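Long-range contact in acyl-coenzyme A oxidase acox-1.1 (Caenorhabditis elegans, PDB 5K3H), which catalyses the first, FAD-dependent step of peroxisomal beta-oxidation, desaturating acyl-CoAs to (2E)-enoyl-CoAs and passing electrons to oxygen to form hydrogen peroxide: residues B[111-120]-B[191-201]. Numbering follows the deposited sequence.
Sequences NPMALHGVMF and GNLGKSSNYAV
Gly191 lies against Leu115, with its CA 3.6 Å from Leu115 CD2. Gly191 also belongs to the FAD site, which is shared between the two subunits. Asn192 makes both hydrogen bonds across the contact. Its CG is anti to the carbonyl carbon (chi1 -58°), which directs the amide at the turn 111-114 and the start of helix 114-127. Asn192 OD1 accepts from Leu115 N at 3.0 Å; the bond is fairly straight (158°) and lies in the carbonyl plane. Asn192 ND2 donates to Asn111 O at 2.9 Å, a more bent bond with the donor tilted from the carbonyl plane. Asn111 O also closes the type I turn by accepting from Ala114 N, which reaches it from the opposite face. Asp249 is a second acceptor for Asn192 ND2, so both ends of the buried amide are paired. A leucine here would probably leave Leu115 N without its acceptor and Asn111 O without its second donor. Ser196 follows, its OG 3.5 Å from Pro112 CB and its CB equally near Pro112 O. Ser197 OG donates back to Asn192 O at 2.7 Å, tying the loop to itself. Tyr199 offers its CB to the ring of Phe120, 4.1 Å from CZ, while its hydroxyl is hydrogen-bonded to Glu225. Val201 CG2 meets the same ring obliquely, 3.8 Å from Phe120 CE1. With Phe120 CG anti to the backbone N (chi1 -175°), the ring extends from the helix to Tyr199 CB and Val201 CG2. The contact thus joins the N-terminal helical region to the beta domain. Helix 68-85 packs on Asn111, Pro112 and Met113, strand 147-150 on Leu115, and strand 211-221 on Phe120 and Tyr199.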
loop_
_atom_site.group_PDB
_atom_site.type_symbol
_atom_site.label_atom_id
_atom_site.label_comp_id
_atom_site.label_asym_id
_atom_site.label_seq_id
_atom_site.Cartn_x
_atom_site.Cartn_y
_atom_site.Cartn_z
ATOM N N ASN B 111 -1.987 4.112 21.534
ATOM C CA ASN B 111 -2.426 3.977 22.919
ATOM C C ASN B 111 -3.148 5.261 23.311
ATOM O O ASN B 111 -3.081 6.261 22.588
ATOM C CB ASN B 111 -1.245 3.663 23.864
ATOM C CG ASN B 111 -0.312 4.839 24.053
ATOM O OD1 ASN B 111 -0.514 5.668 24.938
ATOM N ND2 ASN B 111 0.717 4.925 23.206
ATOM N N PRO B 112 -3.899 5.250 24.421
ATOM C CA PRO B 112 -4.705 6.436 24.795
ATOM C C PRO B 112 -3.905 7.682 25.106
ATOM O O PRO B 112 -4.502 8.765 25.247
ATOM C CB PRO B 112 -5.459 5.967 26.042
ATOM C CG PRO B 112 -5.560 4.469 25.871
ATOM C CD PRO B 112 -4.271 4.068 25.230
ATOM N N MET B 113 -2.592 7.564 25.290
ATOM C CA MET B 113 -1.755 8.709 25.615
ATOM C C MET B 113 -0.668 8.913 24.575
ATOM O O MET B 113 0.356 9.541 24.863
ATOM C CB MET B 113 -1.166 8.549 27.016
ATOM C CG MET B 113 -2.226 8.668 28.074
ATOM S SD MET B 113 -1.596 8.563 29.752
ATOM C CE MET B 113 -0.470 9.956 29.838
ATOM N N ALA B 114 -0.890 8.396 23.372
ATOM C CA ALA B 114 0.077 8.523 22.288
ATOM C C ALA B 114 0.421 9.978 21.974
ATOM O O ALA B 114 1.585 10.317 21.765
ATOM C CB ALA B 114 -0.430 7.815 21.041
ATOM N N LEU B 115 -0.594 10.835 21.939
ATOM C CA LEU B 115 -0.389 12.250 21.640
ATOM C C LEU B 115 0.031 13.048 22.873
ATOM O O LEU B 115 0.670 14.093 22.756
ATOM C CB LEU B 115 -1.649 12.857 21.018
ATOM C CG LEU B 115 -1.741 12.780 19.493
ATOM C CD1 LEU B 115 -0.672 13.645 18.846
ATOM C CD2 LEU B 115 -1.626 11.339 19.020
ATOM N N HIS B 116 -0.332 12.549 24.049
ATOM C CA HIS B 116 0.011 13.209 25.308
ATOM C C HIS B 116 1.497 13.549 25.381
ATOM O O HIS B 116 1.880 14.643 25.827
ATOM C CB HIS B 116 -0.402 12.317 26.472
ATOM C CG HIS B 116 -0.166 12.934 27.804
ATOM N ND1 HIS B 116 -1.078 13.768 28.412
ATOM C CD2 HIS B 116 0.884 12.833 28.653
ATOM C CE1 HIS B 116 -0.595 14.157 29.578
ATOM N NE2 HIS B 116 0.596 13.607 29.745
ATOM N N GLY B 117 2.352 12.594 25.017
ATOM C CA GLY B 117 3.790 12.812 25.015
ATOM C C GLY B 117 4.362 13.406 23.742
ATOM O O GLY B 117 5.368 14.122 23.783
ATOM N N VAL B 118 3.743 13.095 22.600
ATOM C CA VAL B 118 4.295 13.504 21.310
ATOM C C VAL B 118 4.056 14.990 21.060
ATOM O O VAL B 118 4.945 15.700 20.579
ATOM C CB VAL B 118 3.700 12.640 20.174
ATOM C CG1 VAL B 118 4.098 13.187 18.839
ATOM C CG2 VAL B 118 4.161 11.197 20.276
ATOM N N MET B 119 2.871 15.490 21.390
ATOM C CA MET B 119 2.516 16.867 21.073
ATOM C C MET B 119 2.109 17.682 22.288
ATOM O O MET B 119 2.500 18.842 22.396
ATOM C CB MET B 119 1.351 16.906 20.058
ATOM C CG MET B 119 1.692 16.486 18.631
ATOM S SD MET B 119 3.014 17.438 17.864
ATOM C CE MET B 119 2.527 19.114 18.241
ATOM N N PHE B 120 1.311 17.123 23.196
ATOM C CA PHE B 120 0.766 17.922 24.292
ATOM C C PHE B 120 1.881 18.514 25.141
ATOM O O PHE B 120 2.022 19.743 25.252
ATOM C CB PHE B 120 -0.156 17.047 25.145
ATOM C CG PHE B 120 -0.882 17.777 26.233
ATOM C CD1 PHE B 120 -1.691 18.861 25.943
ATOM C CD2 PHE B 120 -0.828 17.323 27.544
ATOM C CE1 PHE B 120 -2.401 19.516 26.956
ATOM C CE2 PHE B 120 -1.536 17.955 28.558
ATOM C CZ PHE B 120 -2.323 19.054 28.266
ATOM N N GLY B 191 -5.095 13.150 17.513
ATOM C CA GLY B 191 -5.069 11.831 18.119
ATOM C C GLY B 191 -5.459 11.898 19.583
ATOM O O GLY B 191 -5.208 12.894 20.266
ATOM N N ASN B 192 -6.161 10.860 20.040
ATOM C CA ASN B 192 -6.586 10.697 21.429
ATOM C C ASN B 192 -7.507 11.818 21.905
ATOM O O ASN B 192 -7.705 11.981 23.117
ATOM C CB ASN B 192 -5.379 10.560 22.352
ATOM C CG ASN B 192 -4.513 9.401 21.962
ATOM O OD1 ASN B 192 -3.308 9.552 21.764
ATOM N ND2 ASN B 192 -5.125 8.231 21.819
ATOM N N LEU B 193 -8.045 12.608 20.970
ATOM C CA LEU B 193 -8.940 13.714 21.275
ATOM C C LEU B 193 -10.381 13.258 21.462
ATOM O O LEU B 193 -11.152 13.922 22.169
ATOM C CB LEU B 193 -8.883 14.760 20.154
ATOM C CG LEU B 193 -9.883 15.924 20.240
ATOM C CD1 LEU B 193 -9.694 16.729 21.527
ATOM C CD2 LEU B 193 -9.805 16.850 19.016
ATOM N N GLY B 194 -10.771 12.154 20.830
ATOM C CA GLY B 194 -12.184 11.826 20.757
ATOM C C GLY B 194 -12.750 11.334 22.072
ATOM O O GLY B 194 -13.881 11.674 22.435
ATOM N N LYS B 195 -11.981 10.510 22.791
ATOM C CA LYS B 195 -12.488 9.806 23.962
ATOM C C LYS B 195 -11.578 9.863 25.189
ATOM O O LYS B 195 -12.078 9.869 26.319
ATOM C CB LYS B 195 -12.739 8.343 23.591
ATOM C CG LYS B 195 -13.860 8.167 22.604
ATOM C CD LYS B 195 -15.149 8.694 23.234
ATOM C CE LYS B 195 -16.275 8.815 22.236
ATOM N NZ LYS B 195 -17.561 9.246 22.869
ATOM N N SER B 196 -10.257 9.941 24.985
ATOM C CA SER B 196 -9.273 9.769 26.054
ATOM C C SER B 196 -8.913 11.077 26.743
ATOM O O SER B 196 -8.794 11.118 27.975
ATOM C CB SER B 196 -7.978 9.147 25.511
ATOM O OG SER B 196 -8.193 7.874 24.923
ATOM N N SER B 197 -8.693 12.139 25.973
ATOM C CA SER B 197 -8.170 13.370 26.541
ATOM C C SER B 197 -9.240 14.134 27.312
ATOM O O SER B 197 -10.411 14.164 26.922
ATOM C CB SER B 197 -7.590 14.250 25.431
ATOM O OG SER B 197 -6.447 13.640 24.863
ATOM N N ASN B 198 -8.836 14.749 28.418
ATOM C CA ASN B 198 -9.692 15.720 29.076
ATOM C C ASN B 198 -9.200 17.150 28.924
ATOM O O ASN B 198 -9.940 18.078 29.257
ATOM C CB ASN B 198 -9.896 15.374 30.566
ATOM C CG ASN B 198 -8.619 14.955 31.282
ATOM O OD1 ASN B 198 -7.499 15.280 30.884
ATOM N ND2 ASN B 198 -8.795 14.205 32.351
ATOM N N TYR B 199 -7.995 17.347 28.404
ATOM C CA TYR B 199 -7.475 18.662 28.052
ATOM C C TYR B 199 -6.961 18.633 26.617
ATOM O O TYR B 199 -6.702 17.565 26.055
ATOM C CB TYR B 199 -6.360 19.094 29.023
ATOM C CG TYR B 199 -6.889 19.552 30.370
ATOM C CD1 TYR B 199 -7.416 18.630 31.289
ATOM C CD2 TYR B 199 -6.819 20.892 30.747
ATOM C CE1 TYR B 199 -7.912 19.037 32.520
ATOM C CE2 TYR B 199 -7.302 21.305 31.972
ATOM C CZ TYR B 199 -7.845 20.374 32.861
ATOM O OH TYR B 199 -8.317 20.785 34.092
ATOM N N ALA B 200 -6.839 19.816 26.014
ATOM C CA ALA B 200 -6.122 19.935 24.747
ATOM C C ALA B 200 -5.494 21.313 24.626
ATOM O O ALA B 200 -6.041 22.304 25.108
ATOM C CB ALA B 200 -7.043 19.689 23.546
ATOM N N VAL B 201 -4.347 21.383 23.968
ATOM C CA VAL B 201 -3.861 22.664 23.472
ATOM C C VAL B 201 -4.508 22.866 22.102
ATOM O O VAL B 201 -4.311 22.063 21.185
ATOM C CB VAL B 201 -2.325 22.698 23.387
ATOM C CG1 VAL B 201 -1.854 24.011 22.764
ATOM C CG2 VAL B 201 -1.675 22.473 24.767
#